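Local coordinates for periplasmic binding protein (Veillonella parvula, PDB 4N01) that probably binds a solute in the periplasm, possibly a metal chelate, as many relatives do, and delivers it to a membrane transporter, at residues A[73-78]-A[317-322]; A[171-176]-A[184-189]; A[307-312]-A[324-329]; A[130-135]-A[152-157]; A[227-232]-A[312-317]. All blocks are in the same frame, centred on the assembly; numbering follows the deposited sequence.

Contact 1 of 5, residues A[73-78]-A[317-322]; sequences TTEMML and GVRTVD
Glu75 OE2 takes bonds from three donors: Arg319 NH2 at 2.8 Å, Gln71 NE2 and the backbone N of Tyr97. The other carboxylate oxygen, Glu75 OE1, takes a 3.0 Å bond from Arg319 NE. The arginine is therefore held side-on, one nitrogen to each oxygen, and both oxygens use their syn lone pairs. The carboxylate of Glu75 and the guanidinium of Arg319 are nearly coplanar, 18° apart. This buried salt bridge joins helix 71-79 of the N-terminal lobe to the chain leading into helix 320-332, so it lies where the two lobes of the binding-protein fold meet. A water adds a second link: it donates to Glu75 OE1 and accepts from Val318 N, both at 2.8 Å. Beside the salt bridge, Val318 CG1 packs 3.7 Å from Met76 CA. Val318 CG2 lies against Glu75 CB. Met76, a selenomethionine, brings its CG to 4.1 Å from Gly317 CA. Its CB packs on helix 165-178, while SE and CE run on to Pro155 and Trp153.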
# COMPACT_ATOMS: atom_id res chain seq x y z
N THR A 73 1.70 -6.48 -3.98
CA THR A 73 1.17 -7.83 -4.12
C THR A 73 2.28 -8.88 -3.98
O THR A 73 2.02 -10.00 -3.53
CB THR A 73 0.41 -8.03 -5.44
OG1 THR A 73 1.23 -7.59 -6.53
CG2 THR A 73 -0.91 -7.23 -5.44
N THR A 74 3.51 -8.53 -4.34
CA THR A 74 4.64 -9.44 -4.09
C THR A 74 4.79 -9.71 -2.60
O THR A 74 4.96 -10.87 -2.19
CB THR A 74 5.96 -8.87 -4.64
OG1 THR A 74 5.94 -8.92 -6.07
CG2 THR A 74 7.17 -9.67 -4.13
N GLU A 75 4.71 -8.66 -1.79
CA GLU A 75 4.83 -8.83 -0.34
C GLU A 75 3.66 -9.61 0.23
O GLU A 75 3.86 -10.47 1.09
CB GLU A 75 5.08 -7.48 0.37
CG GLU A 75 6.42 -6.88 -0.09
CD GLU A 75 6.85 -5.60 0.62
OE1 GLU A 75 6.02 -4.97 1.33
OE2 GLU A 75 8.03 -5.21 0.47
N MSE A 76 2.45 -9.35 -0.27
CA MSE A 76 1.27 -10.09 0.17
C MSE A 76 1.46 -11.57 -0.08
O MSE A 76 1.20 -12.40 0.80
CB MSE A 76 0.01 -9.59 -0.54
CG MSE A 76 -0.37 -8.19 -0.09
SE MSE A 76 -1.82 -7.48 -1.17
CE MSE A 76 -3.21 -8.72 -0.64
N MSE A 77 1.94 -11.92 -1.27
CA MSE A 77 2.13 -13.32 -1.61
C MSE A 77 3.24 -13.97 -0.78
O MSE A 77 3.10 -15.10 -0.32
CB MSE A 77 2.39 -13.48 -3.11
CG MSE A 77 1.16 -13.17 -3.95
SE MSE A 77 1.40 -13.79 -5.78
CE MSE A 77 1.48 -15.71 -5.44
N LEU A 78 4.34 -13.25 -0.57
CA LEU A 78 5.44 -13.80 0.23
C LEU A 78 5.03 -14.00 1.69
O LEU A 78 5.45 -14.96 2.35
CB LEU A 78 6.69 -12.90 0.13
CG LEU A 78 7.34 -12.83 -1.26
CD1 LEU A 78 8.41 -11.75 -1.29
CD2 LEU A 78 7.94 -14.18 -1.67
N GLY A 317 -1.00 -3.66 1.68
CA GLY A 317 0.12 -4.58 1.72
C GLY A 317 0.12 -5.35 3.03
O GLY A 317 -0.95 -5.69 3.54
N VAL A 318 1.30 -5.60 3.58
CA VAL A 318 1.40 -6.40 4.80
C VAL A 318 2.06 -5.61 5.92
O VAL A 318 2.30 -6.15 6.99
CB VAL A 318 2.20 -7.70 4.55
CG1 VAL A 318 1.53 -8.53 3.48
CG2 VAL A 318 3.63 -7.35 4.15
N ARG A 319 2.32 -4.33 5.67
CA ARG A 319 3.08 -3.54 6.64
C ARG A 319 2.24 -2.63 7.51
O ARG A 319 2.78 -1.96 8.39
CB ARG A 319 4.10 -2.65 5.92
CG ARG A 319 5.01 -3.38 4.93
CD ARG A 319 6.08 -2.41 4.49
NE ARG A 319 6.86 -2.92 3.37
CZ ARG A 319 8.08 -2.50 3.06
NH1 ARG A 319 8.68 -1.58 3.81
NH2 ARG A 319 8.70 -3.01 2.01
N THR A 320 0.93 -2.58 7.26
CA THR A 320 0.12 -1.51 7.84
C THR A 320 0.11 -1.44 9.36
O THR A 320 0.42 -0.39 9.93
CB THR A 320 -1.36 -1.55 7.36
OG1 THR A 320 -1.38 -1.63 5.93
CG2 THR A 320 -2.07 -0.29 7.80
N VAL A 321 -0.27 -2.53 10.01
CA VAL A 321 -0.40 -2.49 11.46
C VAL A 321 0.97 -2.28 12.13
O VAL A 321 1.07 -1.55 13.12
CB VAL A 321 -1.13 -3.74 12.00
CG1 VAL A 321 -1.04 -3.79 13.52
CG2 VAL A 321 -2.59 -3.68 11.57
N ASP A 322 2.02 -2.86 11.55
CA ASP A 322 3.38 -2.64 12.05
C ASP A 322 3.75 -1.16 11.99
O ASP A 322 4.30 -0.61 12.95
CB ASP A 322 4.38 -3.47 11.24
CG ASP A 322 5.81 -3.26 11.71
OD1 ASP A 322 6.18 -3.85 12.75
OD2 ASP A 322 6.55 -2.51 11.04
O HOH W 1 3.40 -4.51 2.04

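Contact 2 of 5, residues A[171-176]-A[184-189]; sequences DMIKLG and KAEEWV
Met172 and Trp188 meet on the inner side of an antiparallel helical hairpin. Helix 165-178 and the long helix 182-203 follow each other in the chain. Their short segments here run 162° apart in direction, with the axes 8.5 Å from each other. The tight part is formed by Met172, Ala185 and Gly176, all buried. Ala185 CB approaches Met172 O to 3.3 Å and lies 4.1 Å from Gly176 CA. Glycine and alanine face each other at this point, and Ala185 CB takes up the room beside the glycine backbone. Met76 and Leu80 pack against Met172 from the adjoining helix 71-79 and the loop after it. The solvent side is less well defined. Ile173 is partly exposed and was modelled in two conformers. In the one described here, CD1 lies against CG and the backbone N of exposed Glu186, and 3.9 Å from Val189 CG2. The indole of Trp188 is also partly exposed, with a glycerol, probably from the crystallisation liquor, next to it. Met172 CG touches Trp188 CZ3 at 3.5 Å. The selenomethionine chain bends at chi2 (-71°) and chi3 (-86°). SE stands oblique to the ring, in a Met-aromatic contact. CE comes over one face of the indole, 3.9 Å from the centroid of the six-membered ring, in a CH-pi contact.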
# COMPACT_ATOMS: atom_id res chain seq x y z
N ASP A 171 -8.77 -9.09 1.54
CA ASP A 171 -7.95 -9.40 0.37
C ASP A 171 -6.92 -10.48 0.69
O ASP A 171 -6.68 -11.38 -0.13
CB ASP A 171 -7.18 -8.17 -0.13
CG ASP A 171 -8.08 -7.15 -0.81
OD1 ASP A 171 -9.16 -7.51 -1.34
OD2 ASP A 171 -7.68 -5.96 -0.82
N MSE A 172 -6.31 -10.39 1.86
CA MSE A 172 -5.34 -11.41 2.27
C MSE A 172 -6.02 -12.77 2.40
O MSE A 172 -5.47 -13.79 2.01
CB MSE A 172 -4.64 -11.02 3.57
CG MSE A 172 -3.55 -9.96 3.36
SE MSE A 172 -2.00 -10.71 2.41
CE MSE A 172 -1.03 -11.42 3.93
N ILE A 173 -7.23 -12.77 2.96
CA ILE A 173 -7.99 -14.01 3.10
C ILE A 173 -8.33 -14.60 1.74
O ILE A 173 -8.16 -15.81 1.51
CB ILE A 173 -9.29 -13.79 3.90
CG1 ILE A 173 -8.96 -13.27 5.30
CG2 ILE A 173 -10.08 -15.09 4.00
CD1 ILE A 173 -8.26 -14.29 6.18
N LYS A 174 -8.79 -13.75 0.83
CA LYS A 174 -9.14 -14.17 -0.53
C LYS A 174 -7.92 -14.72 -1.27
O LYS A 174 -8.00 -15.76 -1.94
CB LYS A 174 -9.71 -12.98 -1.32
CG LYS A 174 -10.30 -13.36 -2.67
CD LYS A 174 -11.56 -14.21 -2.51
CE LYS A 174 -12.26 -14.37 -3.85
NZ LYS A 174 -13.51 -15.15 -3.73
N LEU A 175 -6.80 -14.02 -1.15
CA LEU A 175 -5.55 -14.49 -1.77
C LEU A 175 -5.20 -15.86 -1.20
O LEU A 175 -4.84 -16.78 -1.95
CB LEU A 175 -4.42 -13.49 -1.52
CG LEU A 175 -3.03 -13.81 -2.10
CD1 LEU A 175 -3.07 -14.01 -3.60
CD2 LEU A 175 -2.07 -12.68 -1.75
N GLY A 176 -5.32 -15.99 0.12
CA GLY A 176 -5.14 -17.26 0.79
C GLY A 176 -6.04 -18.34 0.23
O GLY A 176 -5.58 -19.45 -0.04
N LYS A 184 -3.41 -20.02 6.86
CA LYS A 184 -2.25 -19.15 6.96
C LYS A 184 -2.66 -17.67 6.91
O LYS A 184 -2.15 -16.85 7.68
CB LYS A 184 -1.28 -19.46 5.82
CG LYS A 184 -0.03 -18.61 5.80
CD LYS A 184 1.05 -19.22 6.67
CE LYS A 184 2.34 -18.41 6.59
NZ LYS A 184 3.50 -19.24 7.03
N ALA A 185 -3.57 -17.33 6.01
CA ALA A 185 -4.04 -15.95 5.90
C ALA A 185 -4.83 -15.56 7.14
O ALA A 185 -4.71 -14.43 7.63
CB ALA A 185 -4.88 -15.76 4.64
N GLU A 186 -5.64 -16.48 7.66
CA GLU A 186 -6.45 -16.18 8.83
C GLU A 186 -5.55 -15.98 10.05
O GLU A 186 -5.82 -15.15 10.91
CB GLU A 186 -7.48 -17.29 9.08
CG GLU A 186 -8.59 -17.36 8.02
CD GLU A 186 -9.64 -18.41 8.35
OE1 GLU A 186 -9.28 -19.61 8.43
OE2 GLU A 186 -10.82 -18.04 8.52
N GLU A 187 -4.48 -16.76 10.11
CA GLU A 187 -3.51 -16.61 11.20
C GLU A 187 -2.86 -15.23 11.14
O GLU A 187 -2.65 -14.60 12.18
CB GLU A 187 -2.45 -17.72 11.15
CG GLU A 187 -2.94 -19.08 11.65
CD GLU A 187 -1.89 -20.17 11.52
OE1 GLU A 187 -0.70 -19.84 11.29
OE2 GLU A 187 -2.25 -21.36 11.65
N TRP A 188 -2.56 -14.76 9.94
CA TRP A 188 -1.95 -13.43 9.78
C TRP A 188 -2.92 -12.33 10.18
O TRP A 188 -2.56 -11.42 10.94
CB TRP A 188 -1.44 -13.20 8.36
CG TRP A 188 -0.77 -11.84 8.15
CD1 TRP A 188 0.54 -11.52 8.41
CD2 TRP A 188 -1.37 -10.66 7.61
NE1 TRP A 188 0.78 -10.19 8.10
CE2 TRP A 188 -0.38 -9.65 7.59
CE3 TRP A 188 -2.66 -10.35 7.15
CZ2 TRP A 188 -0.64 -8.35 7.13
CZ3 TRP A 188 -2.92 -9.06 6.69
CH2 TRP A 188 -1.91 -8.07 6.68
N VAL A 189 -4.14 -12.40 9.67
CA VAL A 189 -5.16 -11.41 10.04
C VAL A 189 -5.37 -11.41 11.56
O VAL A 189 -5.46 -10.34 12.17
CB VAL A 189 -6.50 -11.66 9.31
CG1 VAL A 189 -7.65 -10.80 9.91
CG2 VAL A 189 -6.33 -11.37 7.81

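Contact 3 of 5, residues A[307-312]-A[324-329]; sequences IRVKLS and LKRLAE
Arg326 reaches from helix 324-329 to the backbone of strand 307-309. Its CB points toward the strand. CG is anti to the backbone N (chi1 -171°), and CD continues the extended course. The chain then bends at chi3 (84°), which places NE. NE donates to a water at 2.7 Å, and that water in turn donates to Arg308 O at 2.7 Å. CZ lies 4.2 Å from the same carbonyl oxygen. At the tip, NH2 bonds directly to Arg308 O at 3.1 Å, with the acceptor close to the guanidinium plane. Arg308 O thus receives one bond from the arginine and one from the water. The second tip nitrogen, NH1, forms a salt bridge with Glu313 OE2, the strongest partner of this side chain. NH2 also passes Val309 CA at 4.0 Å. Next to this polar link, Leu327 CD2 fits between two strand residues. It is 3.5 Å from Ile307 CG2, a tight carbon contact, and 3.8 Å from Val309 CG1. The axes of strand 307-309 and helix 324-329 run almost antiparallel, 174° between their directions. Strand 306-309 is an outermost strand of the four-stranded parallel sheet, hydrogen-bonded to strand 266-270. Helix 320-332 packs on this sheet through Leu327, while Ala328 of the same helix touches the long helix 182-203.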
# COMPACT_ATOMS: atom_id res chain seq x y z
N ILE A 307 7.22 13.44 10.39
CA ILE A 307 7.21 12.00 10.59
C ILE A 307 7.50 11.27 9.28
O ILE A 307 6.88 11.53 8.25
CB ILE A 307 5.85 11.55 11.13
CG1 ILE A 307 5.66 12.14 12.52
CG2 ILE A 307 5.76 10.03 11.21
CD1 ILE A 307 4.36 11.80 13.11
N ARG A 308 8.45 10.35 9.32
CA ARG A 308 8.93 9.66 8.12
C ARG A 308 8.15 8.38 7.89
O ARG A 308 7.98 7.58 8.81
CB ARG A 308 10.40 9.32 8.31
CG ARG A 308 11.06 8.64 7.12
CD ARG A 308 12.49 8.29 7.47
NE ARG A 308 13.23 7.74 6.34
CZ ARG A 308 13.17 6.47 5.96
NH1 ARG A 308 12.39 5.63 6.63
NH2 ARG A 308 13.89 6.04 4.93
N VAL A 309 7.69 8.15 6.66
CA VAL A 309 7.13 6.84 6.30
C VAL A 309 7.63 6.42 4.94
O VAL A 309 8.10 7.25 4.16
CB VAL A 309 5.58 6.85 6.23
CG1 VAL A 309 4.97 7.18 7.58
CG2 VAL A 309 5.09 7.81 5.13
N LYS A 310 7.53 5.13 4.65
CA LYS A 310 7.63 4.64 3.29
C LYS A 310 6.22 4.52 2.75
O LYS A 310 5.29 4.23 3.51
CB LYS A 310 8.29 3.26 3.25
CG LYS A 310 9.69 3.24 3.85
CD LYS A 310 10.64 4.12 3.05
CE LYS A 310 10.94 3.49 1.70
NZ LYS A 310 11.88 4.33 0.88
N LEU A 311 6.06 4.74 1.45
CA LEU A 311 4.74 4.66 0.83
C LEU A 311 4.13 3.26 1.03
O LEU A 311 2.91 3.13 1.17
CB LEU A 311 4.86 4.97 -0.66
CG LEU A 311 3.56 5.15 -1.44
CD1 LEU A 311 2.83 6.38 -0.96
CD2 LEU A 311 3.85 5.23 -2.94
N SER A 312 4.98 2.24 1.06
CA SER A 312 4.53 0.86 1.26
C SER A 312 3.84 0.65 2.61
O SER A 312 3.06 -0.29 2.78
CB SER A 312 5.71 -0.10 1.16
OG SER A 312 6.61 0.13 2.23
N LEU A 324 1.57 1.37 11.78
CA LEU A 324 0.66 2.10 12.66
C LEU A 324 1.14 2.08 14.11
O LEU A 324 0.92 3.03 14.86
CB LEU A 324 -0.74 1.51 12.57
CG LEU A 324 -1.57 1.83 11.33
CD1 LEU A 324 -2.92 1.11 11.42
CD2 LEU A 324 -1.79 3.32 11.18
N LYS A 325 1.79 1.00 14.51
CA LYS A 325 2.37 0.91 15.85
C LYS A 325 3.40 2.02 16.05
O LYS A 325 3.35 2.77 17.04
CB LYS A 325 3.02 -0.46 16.05
CG LYS A 325 3.48 -0.75 17.46
CD LYS A 325 3.91 -2.22 17.58
CE LYS A 325 4.28 -2.59 19.00
NZ LYS A 325 5.48 -1.86 19.50
N ARG A 326 4.33 2.14 15.10
CA ARG A 326 5.38 3.16 15.17
C ARG A 326 4.79 4.57 15.11
O ARG A 326 5.21 5.46 15.86
CB ARG A 326 6.38 2.96 14.04
CG ARG A 326 7.63 3.84 14.15
CD ARG A 326 8.58 3.60 12.97
NE ARG A 326 8.20 4.38 11.79
CZ ARG A 326 7.74 3.86 10.65
NH1 ARG A 326 7.61 2.54 10.51
NH2 ARG A 326 7.44 4.67 9.64
N LEU A 327 3.82 4.77 14.22
CA LEU A 327 3.24 6.09 14.02
C LEU A 327 2.47 6.50 15.27
O LEU A 327 2.54 7.66 15.67
CB LEU A 327 2.30 6.09 12.80
CG LEU A 327 2.97 5.98 11.43
CD1 LEU A 327 1.95 5.79 10.31
CD2 LEU A 327 3.77 7.21 11.16
N ALA A 328 1.78 5.55 15.90
CA ALA A 328 1.05 5.83 17.12
C ALA A 328 2.00 6.29 18.22
O ALA A 328 1.67 7.15 19.04
CB ALA A 328 0.27 4.60 17.58
N GLU A 329 3.20 5.71 18.25
CA GLU A 329 4.14 6.05 19.30
C GLU A 329 4.68 7.44 19.04
O GLU A 329 4.79 8.26 19.96
CB GLU A 329 5.26 5.01 19.38
CG GLU A 329 4.77 3.64 19.83
CD GLU A 329 5.89 2.64 20.02
OE1 GLU A 329 7.00 2.85 19.47
OE2 GLU A 329 5.66 1.62 20.72
O HOH W 2 8.42 7.07 11.45

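Contact 4 of 5, residues A[130-135]-A[152-157]; sequences GWPDSF and IWIPES
Phe135 lays one face of its ring over Ile152. CG2 of the isoleucine stands above the centre of the ring, 3.8 Å from the centroid and 11° off the normal, in a CH-pi contact. Ser134 CB lies near the rim of the opposite face. Ile154 CD1 touches Phe135 CD2 obliquely at 4.1 Å. The other branch of this isoleucine turns to the start of the loop: CG2 is 3.6 Å from Gly130 O and 4.1 Å from Pro132 CD. Gly130 O is buried by these carbons and has no polar partner in the model. The loop is braced within itself, since Ser134 OG donates to Trp131 O at 2.9 Å and Ser134 N bonds to the same oxygen. The contact joins the loop after strand 127-129 to strand 151-153 and the chain that follows it. These are neighbouring parallel strands at one edge of the five-stranded sheet. Helix 142-147 packs on Phe135 and Ile152, and helix 71-79 touches Trp153 and Pro155.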
# COMPACT_ATOMS: atom_id res chain seq x y z
N GLY A 130 -1.46 -7.48 -9.12
CA GLY A 130 -0.75 -6.21 -9.06
C GLY A 130 -1.71 -5.04 -8.95
O GLY A 130 -2.92 -5.24 -8.90
N TRP A 131 -1.17 -3.82 -8.89
CA TRP A 131 -2.00 -2.63 -9.00
C TRP A 131 -2.67 -2.64 -10.38
O TRP A 131 -2.12 -3.21 -11.32
CB TRP A 131 -1.15 -1.38 -8.83
CG TRP A 131 -0.76 -1.09 -7.40
CD1 TRP A 131 0.37 -1.49 -6.75
CD2 TRP A 131 -1.52 -0.31 -6.45
NE1 TRP A 131 0.37 -1.01 -5.46
CE2 TRP A 131 -0.78 -0.29 -5.25
CE3 TRP A 131 -2.74 0.36 -6.50
CZ2 TRP A 131 -1.22 0.39 -4.11
CZ3 TRP A 131 -3.18 1.04 -5.37
CH2 TRP A 131 -2.43 1.04 -4.19
N PRO A 132 -3.87 -2.05 -10.49
CA PRO A 132 -4.63 -1.99 -11.73
C PRO A 132 -3.84 -1.49 -12.94
O PRO A 132 -4.03 -2.02 -14.03
CB PRO A 132 -5.75 -0.99 -11.40
CG PRO A 132 -6.00 -1.23 -9.96
CD PRO A 132 -4.63 -1.49 -9.36
N ASP A 133 -2.97 -0.50 -12.76
CA ASP A 133 -2.17 0.02 -13.88
C ASP A 133 -1.26 -1.02 -14.54
O ASP A 133 -0.89 -0.88 -15.71
CB ASP A 133 -1.36 1.24 -13.46
CG ASP A 133 -2.13 2.53 -13.61
OD1 ASP A 133 -3.38 2.47 -13.59
OD2 ASP A 133 -1.49 3.59 -13.76
N SER A 134 -0.92 -2.07 -13.79
CA SER A 134 -0.11 -3.19 -14.30
C SER A 134 -0.78 -3.88 -15.48
O SER A 134 -0.12 -4.58 -16.25
CB SER A 134 0.10 -4.25 -13.21
OG SER A 134 0.62 -3.68 -12.02
N PHE A 135 -2.09 -3.70 -15.60
CA PHE A 135 -2.85 -4.43 -16.61
C PHE A 135 -3.44 -3.47 -17.63
O PHE A 135 -4.36 -3.82 -18.37
CB PHE A 135 -3.92 -5.28 -15.92
CG PHE A 135 -3.34 -6.20 -14.88
CD1 PHE A 135 -2.68 -7.36 -15.27
CD2 PHE A 135 -3.42 -5.89 -13.53
CE1 PHE A 135 -2.11 -8.21 -14.32
CE2 PHE A 135 -2.86 -6.74 -12.57
CZ PHE A 135 -2.20 -7.90 -12.97
N ILE A 152 -6.46 -13.17 -13.61
CA ILE A 152 -5.98 -11.93 -13.03
C ILE A 152 -6.79 -11.61 -11.78
O ILE A 152 -8.02 -11.68 -11.79
CB ILE A 152 -6.15 -10.75 -14.00
CG1 ILE A 152 -5.43 -11.05 -15.32
CG2 ILE A 152 -5.61 -9.46 -13.38
CD1 ILE A 152 -5.63 -9.99 -16.39
N TRP A 153 -6.09 -11.28 -10.70
CA TRP A 153 -6.75 -10.92 -9.44
C TRP A 153 -6.14 -9.65 -8.90
O TRP A 153 -4.91 -9.52 -8.86
CB TRP A 153 -6.56 -12.02 -8.40
CG TRP A 153 -7.16 -11.67 -7.08
CD1 TRP A 153 -8.48 -11.69 -6.76
CD2 TRP A 153 -6.46 -11.23 -5.91
NE1 TRP A 153 -8.65 -11.30 -5.45
CE2 TRP A 153 -7.43 -11.01 -4.91
CE3 TRP A 153 -5.11 -11.00 -5.61
CZ2 TRP A 153 -7.09 -10.57 -3.63
CZ3 TRP A 153 -4.78 -10.57 -4.33
CH2 TRP A 153 -5.77 -10.36 -3.36
N ILE A 154 -6.98 -8.72 -8.47
CA ILE A 154 -6.49 -7.46 -7.90
C ILE A 154 -7.12 -7.24 -6.53
O ILE A 154 -8.34 -7.35 -6.39
CB ILE A 154 -6.87 -6.27 -8.81
CG1 ILE A 154 -6.22 -6.44 -10.18
CG2 ILE A 154 -6.45 -4.94 -8.16
CD1 ILE A 154 -6.72 -5.45 -11.21
N PRO A 155 -6.28 -6.97 -5.51
CA PRO A 155 -6.84 -6.68 -4.18
C PRO A 155 -7.90 -5.58 -4.25
O PRO A 155 -7.69 -4.54 -4.90
CB PRO A 155 -5.62 -6.20 -3.39
CG PRO A 155 -4.45 -6.94 -4.03
CD PRO A 155 -4.81 -6.99 -5.51
N GLU A 156 -9.04 -5.81 -3.61
CA GLU A 156 -10.07 -4.79 -3.54
C GLU A 156 -9.56 -3.51 -2.90
O GLU A 156 -10.07 -2.43 -3.18
CB GLU A 156 -11.29 -5.30 -2.78
CG GLU A 156 -12.05 -6.41 -3.50
CD GLU A 156 -12.75 -5.92 -4.76
OE1 GLU A 156 -13.28 -4.78 -4.75
OE2 GLU A 156 -12.78 -6.67 -5.76
N SER A 157 -8.55 -3.64 -2.04
CA SER A 157 -8.04 -2.47 -1.31
C SER A 157 -7.34 -1.50 -2.26
O SER A 157 -7.06 -0.35 -1.91
CB SER A 157 -7.12 -2.89 -0.15
OG SER A 157 -6.03 -3.68 -0.62

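Contact 5 of 5, residues A[227-232]-A[312-317]; sequences GYTTNI and SEITPG
The N-terminal turn of helix 228-234 packs here against the short, weakly bonded helix at about 311-314 and the chain that follows it, with Thr229 facing Ile314. Thr229 OG1 donates to Ile314 O at 2.7 Å. The hydroxyl is tilted 34° from the carbonyl plane. A chi1 of -64° sets OG1 anti to the carbonyl carbon of its own residue, from where it reaches Ile314 O. CG2 of the same threonine meets Ile314 CD1 at 4.1 Å. Tyr228 passes alongside Pro316, and Pro316 CG sits over the centre of the ring, 3.9 Å from its centroid, in a CH-pi contact. Ile232 CG2 lies over the rim of the opposite face. Ile314 O lies at the ring edge, 3.5 Å from Tyr228 CD2. The phenol OH hydrogen-bonds to Thr320 OG1 at the start of helix 320-332. Helix 228-234 belongs to the C-terminal lobe. The chain through Pro316 passes close to the N-terminal lobe, where Ser157 touches the proline, before helix 320-332. Farther along helix 228-234, Ile232 CD1 approaches Ile314 CA at 4.1 Å.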
# COMPACT_ATOMS: atom_id res chain seq x y z
N GLY A 227 -9.76 7.38 1.03
CA GLY A 227 -9.38 6.00 0.79
C GLY A 227 -8.42 5.43 1.81
O GLY A 227 -8.36 5.88 2.96
N TYR A 228 -7.65 4.45 1.37
CA TYR A 228 -6.88 3.61 2.29
C TYR A 228 -6.02 4.38 3.30
O TYR A 228 -6.11 4.13 4.51
CB TYR A 228 -6.03 2.62 1.49
CG TYR A 228 -5.43 1.54 2.34
CD1 TYR A 228 -6.17 0.41 2.66
CD2 TYR A 228 -4.14 1.66 2.84
CE1 TYR A 228 -5.63 -0.60 3.43
CE2 TYR A 228 -3.58 0.66 3.61
CZ TYR A 228 -4.34 -0.47 3.90
OH TYR A 228 -3.80 -1.46 4.68
N THR A 229 -5.19 5.30 2.82
CA THR A 229 -4.25 5.99 3.70
C THR A 229 -5.01 6.76 4.78
O THR A 229 -4.65 6.73 5.97
CB THR A 229 -3.36 6.96 2.92
OG1 THR A 229 -2.54 6.23 1.99
CG2 THR A 229 -2.45 7.74 3.87
N THR A 230 -6.08 7.44 4.38
CA THR A 230 -6.89 8.18 5.33
C THR A 230 -7.54 7.25 6.34
O THR A 230 -7.53 7.51 7.55
CB THR A 230 -7.98 8.94 4.57
OG1 THR A 230 -7.36 10.00 3.82
CG2 THR A 230 -9.01 9.53 5.53
N ASN A 231 -8.10 6.15 5.85
CA ASN A 231 -8.82 5.23 6.73
C ASN A 231 -7.96 4.50 7.75
O ASN A 231 -8.39 4.28 8.88
CB ASN A 231 -9.64 4.25 5.90
CG ASN A 231 -10.78 4.93 5.21
OD1 ASN A 231 -11.33 5.91 5.74
ND2 ASN A 231 -11.15 4.46 4.03
N ILE A 232 -6.74 4.12 7.38
CA ILE A 232 -5.87 3.42 8.33
C ILE A 232 -5.32 4.39 9.39
O ILE A 232 -5.19 4.03 10.56
CB ILE A 232 -4.74 2.64 7.64
CG1 ILE A 232 -3.83 3.59 6.83
CG2 ILE A 232 -5.33 1.59 6.72
CD1 ILE A 232 -2.37 3.39 7.07
N SER A 312 4.98 2.24 1.06
CA SER A 312 4.53 0.86 1.26
C SER A 312 3.84 0.65 2.61
O SER A 312 3.06 -0.29 2.78
CB SER A 312 5.71 -0.10 1.16
OG SER A 312 6.61 0.13 2.23
N GLU A 313 4.13 1.53 3.57
CA GLU A 313 3.60 1.43 4.92
C GLU A 313 2.20 1.98 5.05
O GLU A 313 1.46 1.59 5.95
CB GLU A 313 4.52 2.19 5.90
CG GLU A 313 5.84 1.46 6.17
CD GLU A 313 6.79 2.27 7.03
OE1 GLU A 313 6.77 3.53 6.95
OE2 GLU A 313 7.57 1.66 7.80
N ILE A 314 1.84 2.91 4.17
CA ILE A 314 0.54 3.58 4.25
C ILE A 314 -0.38 3.27 3.07
O ILE A 314 -1.43 3.90 2.91
CB ILE A 314 0.67 5.12 4.42
CG1 ILE A 314 1.55 5.71 3.31
CG2 ILE A 314 1.22 5.46 5.79
CD1 ILE A 314 1.55 7.24 3.27
N THR A 315 0.04 2.31 2.25
CA THR A 315 -0.78 1.82 1.15
C THR A 315 -0.97 0.30 1.35
O THR A 315 -0.27 -0.30 2.17
CB THR A 315 -0.14 2.15 -0.21
OG1 THR A 315 1.19 1.62 -0.23
CG2 THR A 315 -0.10 3.66 -0.41
N PRO A 316 -1.91 -0.31 0.62
CA PRO A 316 -2.25 -1.71 0.90
C PRO A 316 -1.04 -2.65 0.82
O PRO A 316 -0.17 -2.44 -0.03
CB PRO A 316 -3.24 -2.05 -0.20
CG PRO A 316 -3.95 -0.75 -0.46
CD PRO A 316 -2.87 0.29 -0.34
N GLY A 317 -1.00 -3.66 1.68
CA GLY A 317 0.12 -4.58 1.72
C GLY A 317 0.12 -5.35 3.03
O GLY A 317 -0.95 -5.69 3.54

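How the contacts relate
Contact 4 closes first along the chain, then contact 2; contacts 5 and 3 come later, and contact 1 spans from helix 71-79 to residues 317-322. Contacts 4 and 2 belong to the N-terminal lobe and its flanking helices, joined by Asp171. Contact 3 lies on the four-stranded sheet of the other lobe, about 24 Å from contact 4 between centres. Contacts 1 and 5 lie between them, about 11 Å apart between centres, and share Gly317. Contacts 3 and 5 share Ser312, and contacts 1 and 3 share helix 320-332. Residues 312-322 meet both lobes. The long helix 182-203 of contact 2 also runs along both, consistent with helix-linked binding proteins of this type.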